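Local coordinates for putative antidote protein of plasmid maintenance system (PDB 3CEC) that probably serves as the antidote (antitoxin) of a plasmid maintenance system and, as a helix-turn-helix protein, probably binds DNA, at residues N33-A38 with V43-I48; Q55-V60 with N79-V84; I62-G67 with N72-W77. All blocks are in the same frame, centred on the assembly; numbering follows the deposited sequence.

Contact 1: N33-A38 with V43-I48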
loop_
_atom_site.group_PDB
_atom_site.type_symbol
_atom_site.label_atom_id
_atom_site.label_comp_id
_atom_site.label_asym_id
_atom_site.label_seq_id
_atom_site.Cartn_x
_atom_site.Cartn_y
_atom_site.Cartn_z
ATOM N N ASN A 33 16.356 3.851 5.684
ATOM C CA ASN A 33 15.671 4.662 4.712
ATOM C C ASN A 33 15.107 3.824 3.579
ATOM O O ASN A 33 15.320 2.616 3.517
ATOM C CB ASN A 33 16.536 5.831 4.193
ATOM C CG ASN A 33 17.791 5.359 3.466
ATOM O OD1 ASN A 33 17.785 4.336 2.806
ATOM N ND2 ASN A 33 18.845 6.174 3.491
ATOM N N THR A 34 14.415 4.531 2.664
ATOM C CA THR A 34 13.700 3.830 1.583
ATOM C C THR A 34 14.707 3.170 0.665
ATOM O O THR A 34 14.499 2.057 0.164
ATOM C CB THR A 34 12.754 4.721 0.773
ATOM O OG1 THR A 34 13.499 5.855 0.262
ATOM C CG2 THR A 34 11.634 5.295 1.644
ATOM N N ALA A 35 15.836 3.829 0.426
ATOM C CA ALA A 35 16.879 3.241 -0.472
ATOM C C ALA A 35 17.481 1.956 0.087
ATOM O O ALA A 35 17.688 0.981 -0.650
ATOM C CB ALA A 35 17.966 4.319 -0.768
ATOM N N ASN A 36 17.680 1.935 1.405
ATOM C CA ASN A 36 18.234 0.792 2.121
ATOM C C ASN A 36 17.229 -0.357 1.991
ATOM O O ASN A 36 17.561 -1.513 1.714
ATOM C CB ASN A 36 18.369 1.029 3.633
ATOM C CG ASN A 36 19.285 2.194 4.025
ATOM O OD1 ASN A 36 19.083 2.848 5.097
ATOM N ND2 ASN A 36 20.324 2.404 3.223
ATOM N N PHE A 37 15.956 -0.022 2.130
ATOM C CA PHE A 37 14.941 -1.084 2.149
ATOM C C PHE A 37 14.736 -1.598 0.730
ATOM O O PHE A 37 14.572 -2.814 0.503
ATOM C CB PHE A 37 13.626 -0.544 2.687
ATOM C CG PHE A 37 12.611 -1.613 2.987
ATOM C CD1 PHE A 37 12.928 -2.673 3.812
ATOM C CD2 PHE A 37 11.291 -1.449 2.583
ATOM C CE1 PHE A 37 11.976 -3.644 4.092
ATOM C CE2 PHE A 37 10.349 -2.399 2.907
ATOM C CZ PHE A 37 10.663 -3.458 3.643
ATOM N N ALA A 38 14.799 -0.672 -0.228
ATOM C CA ALA A 38 14.651 -1.073 -1.664
ATOM C C ALA A 38 15.773 -2.026 -2.063
ATOM O O ALA A 38 15.569 -3.023 -2.764
ATOM C CB ALA A 38 14.627 0.176 -2.599
ATOM N N VAL A 43 14.123 -4.030 -5.359
ATOM C CA VAL A 43 13.351 -3.130 -6.239
ATOM C C VAL A 43 13.974 -1.735 -6.138
ATOM O O VAL A 43 14.854 -1.511 -5.340
ATOM C CB VAL A 43 11.870 -3.039 -5.872
ATOM C CG1 VAL A 43 11.231 -4.467 -5.991
ATOM C CG2 VAL A 43 11.601 -2.400 -4.524
ATOM N N SER A 44 13.513 -0.822 -6.941
ATOM C CA SER A 44 14.104 0.514 -6.922
ATOM C C SER A 44 13.606 1.314 -5.726
ATOM O O SER A 44 12.503 1.088 -5.190
ATOM C CB SER A 44 13.751 1.252 -8.191
ATOM O OG SER A 44 12.393 1.666 -8.271
ATOM N N ASN A 45 14.367 2.349 -5.392
ATOM C CA ASN A 45 13.978 3.278 -4.338
ATOM C C ASN A 45 12.668 3.937 -4.716
ATOM O O ASN A 45 11.785 4.059 -3.907
ATOM C CB ASN A 45 15.074 4.322 -4.177
ATOM C CG ASN A 45 14.830 5.249 -3.041
ATOM O OD1 ASN A 45 14.188 4.904 -2.073
ATOM N ND2 ASN A 45 15.315 6.474 -3.182
ATOM N N GLN A 46 12.563 4.332 -5.985
ATOM C CA GLN A 46 11.380 4.982 -6.508
ATOM C C GLN A 46 10.151 4.132 -6.243
ATOM O O GLN A 46 9.146 4.599 -5.730
ATOM C CB GLN A 46 11.547 5.245 -8.003
ATOM C CG GLN A 46 10.408 5.994 -8.604
ATOM C CD GLN A 46 10.397 7.432 -8.174
ATOM O OE1 GLN A 46 11.446 7.996 -7.817
ATOM N NE2 GLN A 46 9.210 8.050 -8.205
ATOM N N THR A 47 10.271 2.848 -6.547
ATOM C CA THR A 47 9.142 1.916 -6.429
ATOM C C THR A 47 8.677 1.888 -4.962
ATOM O O THR A 47 7.486 2.022 -4.659
ATOM C CB THR A 47 9.504 0.518 -6.926
ATOM O OG1 THR A 47 9.631 0.545 -8.341
ATOM C CG2 THR A 47 8.421 -0.506 -6.466
ATOM N N ILE A 48 9.619 1.832 -4.030
ATOM C CA ILE A 48 9.272 1.788 -2.604
ATOM C C ILE A 48 8.661 3.108 -2.186
ATOM O O ILE A 48 7.693 3.168 -1.448
ATOM C CB ILE A 48 10.501 1.418 -1.710
ATOM C CG1 ILE A 48 10.788 -0.050 -1.922
ATOM C CG2 ILE A 48 10.243 1.667 -0.199
ATOM C CD1 ILE A 48 9.603 -0.978 -1.636
#
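In the helix-turn-helix unit formed by helices 34-41 and 45-52, Thr-34 of the first helix meets Asn-45 at the start of the second. Thr-34 OG1 donates to Asn-45 OD1 over 2.6 Å, lying in the carbonyl plane and on a lone pair. The asparagine can meet it because its CG is anti to the backbone N (chi1 -175°), which carries the amide across the first turn of helix 34-41; the two side chains cross at about a right angle. Gln-49 OE1 also lies within hydrogen-bonding range of Thr-34 OG1, so two amide oxygens of helix 45-52 compete for its single proton.

The backbones come closest at Ala-35 and Asn-45, whose CA atoms are 4.8 Å apart. One turn further along helix 34-41, Ala-38 points its methyl into the angle between the helices, as small residues of the first helix often do in this motif: its CB rests 3.5 Å from Ser-44 O and 3.9 Å from Ile-48 CG1. The turn itself is closed by Val-43 N donating to Ala-38 O (3.1 Å), and Ser-44 then caps helix 45-52, its OG accepting from Thr-47 N at 3.0 Å. On the inner side, Ile-48 CG2 reaches the edge of the Phe-37 ring, 4.3 Å from CD2, while that ring extends to Ile-23 and Leu-27 of helix 19-30 and Leu-66 of helix 60-70.

Contact 2: Q55-V60 with N79-V84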
loop_
_atom_site.group_PDB
_atom_site.type_symbol
_atom_site.label_atom_id
_atom_site.label_comp_id
_atom_site.label_asym_id
_atom_site.label_seq_id
_atom_site.Cartn_x
_atom_site.Cartn_y
_atom_site.Cartn_z
ATOM N N GLN A 55 0.956 6.091 -4.056
ATOM C CA GLN A 55 0.850 6.256 -5.518
ATOM C C GLN A 55 0.928 4.970 -6.338
ATOM O O GLN A 55 0.659 4.930 -7.557
ATOM C CB GLN A 55 1.961 7.166 -6.025
ATOM C CG GLN A 55 2.069 8.509 -5.374
ATOM C CD GLN A 55 3.393 9.149 -5.745
ATOM O OE1 GLN A 55 4.313 9.259 -4.920
ATOM N NE2 GLN A 55 3.529 9.503 -7.023
ATOM N N ARG A 56 1.359 3.909 -5.683
ATOM C CA ARG A 56 1.544 2.647 -6.331
ATOM C C ARG A 56 0.989 1.563 -5.413
ATOM O O ARG A 56 1.216 1.571 -4.208
ATOM C CB ARG A 56 3.053 2.413 -6.578
ATOM C CG ARG A 56 3.427 1.086 -7.127
ATOM C CD ARG A 56 4.923 0.992 -7.385
ATOM N NE ARG A 56 5.348 1.934 -8.417
ATOM C CZ ARG A 56 5.100 1.778 -9.722
ATOM N NH1 ARG A 56 4.439 0.712 -10.164
ATOM N NH2 ARG A 56 5.515 2.693 -10.596
ATOM N N SER A 57 0.273 0.635 -6.013
ATOM C CA SER A 57 -0.245 -0.511 -5.267
ATOM C C SER A 57 0.810 -1.576 -5.073
ATOM O O SER A 57 1.698 -1.775 -5.931
ATOM C CB SER A 57 -1.413 -1.165 -6.009
ATOM O OG SER A 57 -2.456 -0.235 -6.091
ATOM N N ILE A 58 0.618 -2.336 -4.005
ATOM C CA ILE A 58 1.391 -3.584 -3.801
ATOM C C ILE A 58 1.015 -4.587 -4.889
ATOM O O ILE A 58 -0.155 -4.962 -5.023
ATOM C CB ILE A 58 1.000 -4.264 -2.423
ATOM C CG1 ILE A 58 1.331 -3.368 -1.214
ATOM C CG2 ILE A 58 1.632 -5.651 -2.286
ATOM C CD1 ILE A 58 2.710 -3.109 -1.054
ATOM N N THR A 59 2.006 -5.044 -5.637
ATOM C CA THR A 59 1.806 -6.141 -6.541
ATOM C C THR A 59 2.112 -7.485 -5.826
ATOM O O THR A 59 2.672 -7.518 -4.734
ATOM C CB THR A 59 2.803 -6.036 -7.710
ATOM O OG1 THR A 59 4.117 -6.024 -7.167
ATOM C CG2 THR A 59 2.532 -4.774 -8.582
ATOM N N VAL A 60 1.766 -8.619 -6.453
ATOM C CA VAL A 60 2.110 -9.899 -5.857
ATOM C C VAL A 60 3.608 -9.986 -5.678
ATOM O O VAL A 60 4.124 -10.376 -4.635
ATOM C CB VAL A 60 1.593 -11.108 -6.653
ATOM C CG1 VAL A 60 2.044 -12.439 -6.037
ATOM C CG2 VAL A 60 0.026 -10.966 -6.789
ATOM N N ASN A 79 -3.528 -8.432 1.654
ATOM C CA ASN A 79 -4.798 -8.152 2.392
ATOM C C ASN A 79 -4.905 -6.665 2.636
ATOM O O ASN A 79 -5.965 -6.062 2.447
ATOM C CB ASN A 79 -4.893 -8.957 3.664
ATOM C CG ASN A 79 -5.191 -10.453 3.410
ATOM O OD1 ASN A 79 -5.617 -10.834 2.316
ATOM N ND2 ASN A 79 -4.976 -11.309 4.441
ATOM N N LEU A 80 -3.815 -6.056 3.067
ATOM C CA LEU A 80 -3.749 -4.583 3.240
ATOM C C LEU A 80 -4.173 -3.856 1.958
ATOM O O LEU A 80 -5.043 -3.002 1.966
ATOM C CB LEU A 80 -2.397 -4.062 3.740
ATOM C CG LEU A 80 -2.058 -4.389 5.150
ATOM C CD1 LEU A 80 -0.607 -4.001 5.392
ATOM C CD2 LEU A 80 -3.013 -3.655 6.151
ATOM N N GLN A 81 -3.613 -4.273 0.850
ATOM C CA GLN A 81 -3.854 -3.628 -0.413
ATOM C C GLN A 81 -5.315 -3.879 -0.839
ATOM O O GLN A 81 -5.943 -2.971 -1.349
ATOM C CB GLN A 81 -2.897 -4.134 -1.506
ATOM C CG GLN A 81 -3.093 -3.382 -2.794
ATOM C CD GLN A 81 -2.681 -1.942 -2.667
ATOM O OE1 GLN A 81 -1.539 -1.624 -2.308
ATOM N NE2 GLN A 81 -3.619 -1.030 -2.941
ATOM N N GLN A 82 -5.826 -5.104 -0.682
ATOM C CA GLN A 82 -7.194 -5.405 -1.106
ATOM C C GLN A 82 -8.169 -4.535 -0.359
ATOM O O GLN A 82 -9.136 -4.026 -0.939
ATOM C CB GLN A 82 -7.513 -6.868 -0.874
ATOM C CG GLN A 82 -8.913 -7.300 -1.345
ATOM N N LYS A 83 -7.899 -4.326 0.916
ATOM C CA LYS A 83 -8.820 -3.498 1.763
ATOM C C LYS A 83 -8.852 -2.072 1.296
ATOM O O LYS A 83 -9.918 -1.425 1.249
ATOM C CB LYS A 83 -8.439 -3.563 3.244
ATOM C CG LYS A 83 -8.921 -4.832 3.852
ATOM C CD LYS A 83 -8.460 -4.963 5.273
ATOM C CE LYS A 83 -9.177 -6.081 5.978
ATOM N NZ LYS A 83 -10.650 -5.890 5.862
ATOM N N VAL A 84 -7.695 -1.567 0.923
ATOM C CA VAL A 84 -7.582 -0.240 0.321
ATOM C C VAL A 84 -8.352 -0.145 -0.993
ATOM O O VAL A 84 -9.095 0.831 -1.244
ATOM C CB VAL A 84 -6.099 0.170 0.069
ATOM C CG1 VAL A 84 -6.016 1.461 -0.782
ATOM C CG2 VAL A 84 -5.437 0.374 1.406
#
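The side-chain amide of Gln-81 carries Ser-57 over one of its faces, with Ser-57 CB 3.7 Å from Gln-81 CD. Ser-57 OG lies on this same side, 3.5 Å from Gln-81 NE2, but the angle is too poor for a hydrogen bond. Beyond the oxygen end of the amide stands Ile-58, whose CG1 comes within 3.5 Å of Gln-81 OE1.

One hydrogen bond crosses the contact. Ile-58 N donates to Gln-81 OE1 at 2.8 Å with a nearly straight N-H...O angle of 169°. The donor sits well above the carbonyl plane, 53° out of it, on the face occupied by Ser-57, and thus does not use a lone pair direction. Gln-81 gets there by leaving its helix with CG anti to the backbone N and then bending at chi2 (67°), which lays the amide against the peptide joining Ser-57 and Ile-58. Nearer its root, Gln-81 CB touches Ile-58 CB at 4.0 Å.

The contact fastens the loop that leads from helix 45-52 to helix 60-70 onto the long helix 74-101, close to the centre of the chain. Ile-58 also packs on Val-51, Ala-63 and Leu-66, and Pro-19 of helix 19-30 touches both Ile-58 and Gln-81. Next in the loop, Thr-59 is the N-cap of helix 60-70.

With OE1 taken by a backbone N-H of buried Ile-58 and NE2 hydrogen-bonded to Asp-85 one turn along helix 74-101, the amide is gripped at both ends. This pairing sets which end of the amide is oxygen and which is nitrogen, and should hinder its rotation; the nearby carboxylate may polarise it and make OE1 a somewhat stronger acceptor.

Contact 3: I62-G67 with N72-W77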
loop_
_atom_site.group_PDB
_atom_site.type_symbol
_atom_site.label_atom_id
_atom_site.label_comp_id
_atom_site.label_asym_id
_atom_site.label_seq_id
_atom_site.Cartn_x
_atom_site.Cartn_y
_atom_site.Cartn_z
ATOM N N ILE A 62 5.802 -7.537 -5.172
ATOM C CA ILE A 62 6.208 -6.719 -4.013
ATOM C C ILE A 62 5.807 -7.364 -2.708
ATOM O O ILE A 62 6.618 -7.410 -1.747
ATOM C CB ILE A 62 5.677 -5.289 -4.095
ATOM C CG1 ILE A 62 6.377 -4.561 -5.245
ATOM C CG2 ILE A 62 5.870 -4.578 -2.741
ATOM C CD1 ILE A 62 5.647 -3.211 -5.627
ATOM N N ALA A 63 4.623 -7.960 -2.681
ATOM C CA ALA A 63 4.147 -8.701 -1.466
ATOM C C ALA A 63 5.054 -9.877 -1.138
ATOM O O ALA A 63 5.425 -10.062 0.020
ATOM C CB ALA A 63 2.706 -9.139 -1.612
ATOM N N ILE A 64 5.502 -10.598 -2.156
ATOM C CA ILE A 64 6.435 -11.709 -1.954
ATOM C C ILE A 64 7.737 -11.250 -1.380
ATOM O O ILE A 64 8.303 -11.781 -0.442
ATOM C CB ILE A 64 6.621 -12.541 -3.232
ATOM C CG1 ILE A 64 5.353 -13.265 -3.584
ATOM C CG2 ILE A 64 7.885 -13.467 -3.061
ATOM C CD1 ILE A 64 5.165 -14.532 -2.760
ATOM N N ARG A 65 8.245 -10.135 -1.915
ATOM C CA ARG A 65 9.515 -9.601 -1.429
ATOM C C ARG A 65 9.416 -9.109 0.029
ATOM O O ARG A 65 10.277 -9.398 0.835
ATOM C CB ARG A 65 10.003 -8.484 -2.337
ATOM C CG ARG A 65 10.313 -8.903 -3.789
ATOM C CD ARG A 65 10.630 -7.670 -4.680
ATOM N NE ARG A 65 10.637 -8.054 -6.089
ATOM C CZ ARG A 65 11.700 -8.533 -6.695
ATOM N NH1 ARG A 65 12.886 -8.579 -6.076
ATOM N NH2 ARG A 65 11.587 -8.931 -7.947
ATOM N N LEU A 66 8.320 -8.420 0.315
ATOM C CA LEU A 66 8.043 -7.941 1.671
ATOM C C LEU A 66 7.966 -9.095 2.611
ATOM O O LEU A 66 8.586 -9.087 3.695
ATOM C CB LEU A 66 6.787 -7.079 1.727
ATOM C CG LEU A 66 6.928 -5.676 1.067
ATOM C CD1 LEU A 66 5.508 -5.092 0.779
ATOM C CD2 LEU A 66 7.750 -4.741 1.921
ATOM N N GLY A 67 7.257 -10.100 2.187
ATOM C CA GLY A 67 6.991 -11.298 2.980
ATOM C C GLY A 67 8.323 -11.960 3.343
ATOM O O GLY A 67 8.530 -12.396 4.500
ATOM N N ASN A 72 7.043 -12.181 7.314
ATOM C CA ASN A 72 5.622 -12.208 7.621
ATOM C C ASN A 72 4.717 -12.651 6.477
ATOM O O ASN A 72 3.511 -12.596 6.613
ATOM C CB ASN A 72 5.095 -10.941 8.240
ATOM C CG ASN A 72 5.437 -9.681 7.452
ATOM O OD1 ASN A 72 5.688 -9.731 6.241
ATOM N ND2 ASN A 72 5.389 -8.555 8.149
ATOM N N GLY A 73 5.339 -13.069 5.385
ATOM C CA GLY A 73 4.545 -13.652 4.297
ATOM C C GLY A 73 3.818 -12.601 3.458
ATOM O O GLY A 73 3.669 -11.453 3.827
ATOM N N PRO A 74 3.386 -13.001 2.260
ATOM C CA PRO A 74 2.792 -12.037 1.354
ATOM C C PRO A 74 1.363 -11.670 1.601
ATOM O O PRO A 74 0.871 -10.647 1.142
ATOM C CB PRO A 74 2.946 -12.707 -0.004
ATOM C CG PRO A 74 2.801 -14.158 0.344
ATOM C CD PRO A 74 3.674 -14.267 1.566
ATOM N N ARG A 75 0.637 -12.562 2.274
ATOM C CA ARG A 75 -0.792 -12.372 2.366
ATOM C C ARG A 75 -1.153 -11.155 3.164
ATOM O O ARG A 75 -2.105 -10.445 2.814
ATOM C CB ARG A 75 -1.443 -13.617 2.964
ATOM C CG ARG A 75 -1.513 -14.780 2.000
ATOM C CD ARG A 75 -2.588 -15.792 2.420
ATOM N NE ARG A 75 -2.797 -16.829 1.424
ATOM C CZ ARG A 75 -3.911 -16.954 0.709
ATOM N NH1 ARG A 75 -4.947 -16.152 0.916
ATOM N NH2 ARG A 75 -4.021 -17.926 -0.175
ATOM N N LEU A 76 -0.399 -10.933 4.230
ATOM C CA LEU A 76 -0.610 -9.743 5.109
ATOM C C LEU A 76 -0.669 -8.467 4.240
ATOM O O LEU A 76 -1.581 -7.633 4.269
ATOM C CB LEU A 76 0.499 -9.626 6.135
ATOM C CG LEU A 76 0.382 -8.483 7.117
ATOM C CD1 LEU A 76 1.137 -8.921 8.426
ATOM C CD2 LEU A 76 0.955 -7.168 6.540
ATOM N N TRP A 77 0.265 -8.428 3.319
ATOM C CA TRP A 77 0.486 -7.260 2.449
ATOM C C TRP A 77 -0.622 -7.126 1.373
ATOM O O TRP A 77 -1.067 -6.014 1.066
ATOM C CB TRP A 77 1.894 -7.319 1.812
ATOM C CG TRP A 77 2.893 -7.208 2.876
ATOM C CD1 TRP A 77 3.636 -8.224 3.461
ATOM C CD2 TRP A 77 3.195 -6.021 3.642
ATOM N NE1 TRP A 77 4.400 -7.733 4.484
ATOM C CE2 TRP A 77 4.157 -6.393 4.628
ATOM C CE3 TRP A 77 2.750 -4.703 3.590
ATOM C CZ2 TRP A 77 4.648 -5.482 5.534
ATOM C CZ3 TRP A 77 3.265 -3.808 4.455
ATOM C CH2 TRP A 77 4.192 -4.200 5.423
#
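Leu-66 of helix 60-70 lies against the indole of Trp-77 in a CH-pi contact, its CB 3.8 Å from the centroid of the five-membered ring and 13° off the ring normal. Leu-66 CD1 adds to this on the same face, offset toward the rim, and Leu-76 CD2 covers the opposite face, so the ring is sandwiched between two leucines.

Apolar packing continues along helix 60-70. Ala-63 CB touches both Pro-74 CB (3.9 Å) and Trp-77 CB (4.0 Å), while the tip of Ile-64 lies alongside the proline ring, CD1 to CG. A CA-H...O contact runs from Pro-74 CA to Ala-63 O.

The polar links gather at the connection between the helices. Gly-67 O receives two weak hydrogen bonds, from Asn-72 N at 3.2 Å and from Gly-73 N at 3.4 Å, and the CA atoms of the two glycines approach to 3.6 Å. Asn-72 places its CG between backbone N and carbonyl carbon (chi1 52°), which brings OD1 to the indole edge, where Trp-77 NE1 donates to it over 3.0 Å.

This short connection joins helix 60-70 to helix 74-101, and Trp-77 also touches Val-22, Ile-23 and Ile-26 of helix 19-30. The one polar atom of a buried indole is thus satisfied at the ring edge while hydrocarbon occupies both faces, which should restrict the tilt of the ring.

In the fold
All three contacts lie within one helix-turn-helix family region and share a core. Contacts 2 and 3 are about 11 Å apart between centres, with contact 3 nested in the loop that contact 2 closes; both use helix 74-101, and Ile-58 CG2 meets Ala-63 CB at 3.7 Å. Contact 1 lies further off, its centre about 17 Å from contact 2 and about 16 Å from contact 3. It is tied to contact 3 by Phe-37 CZ against Leu-66 CD2 (3.6 Å) and Val-43 CG1 against Arg-65 CD (3.5 Å). Near contact 3, the side chain of Ile-64 lies close to a bound (4R)-2-methylpentane-2,4-diol, probably from the crystallisation liquor.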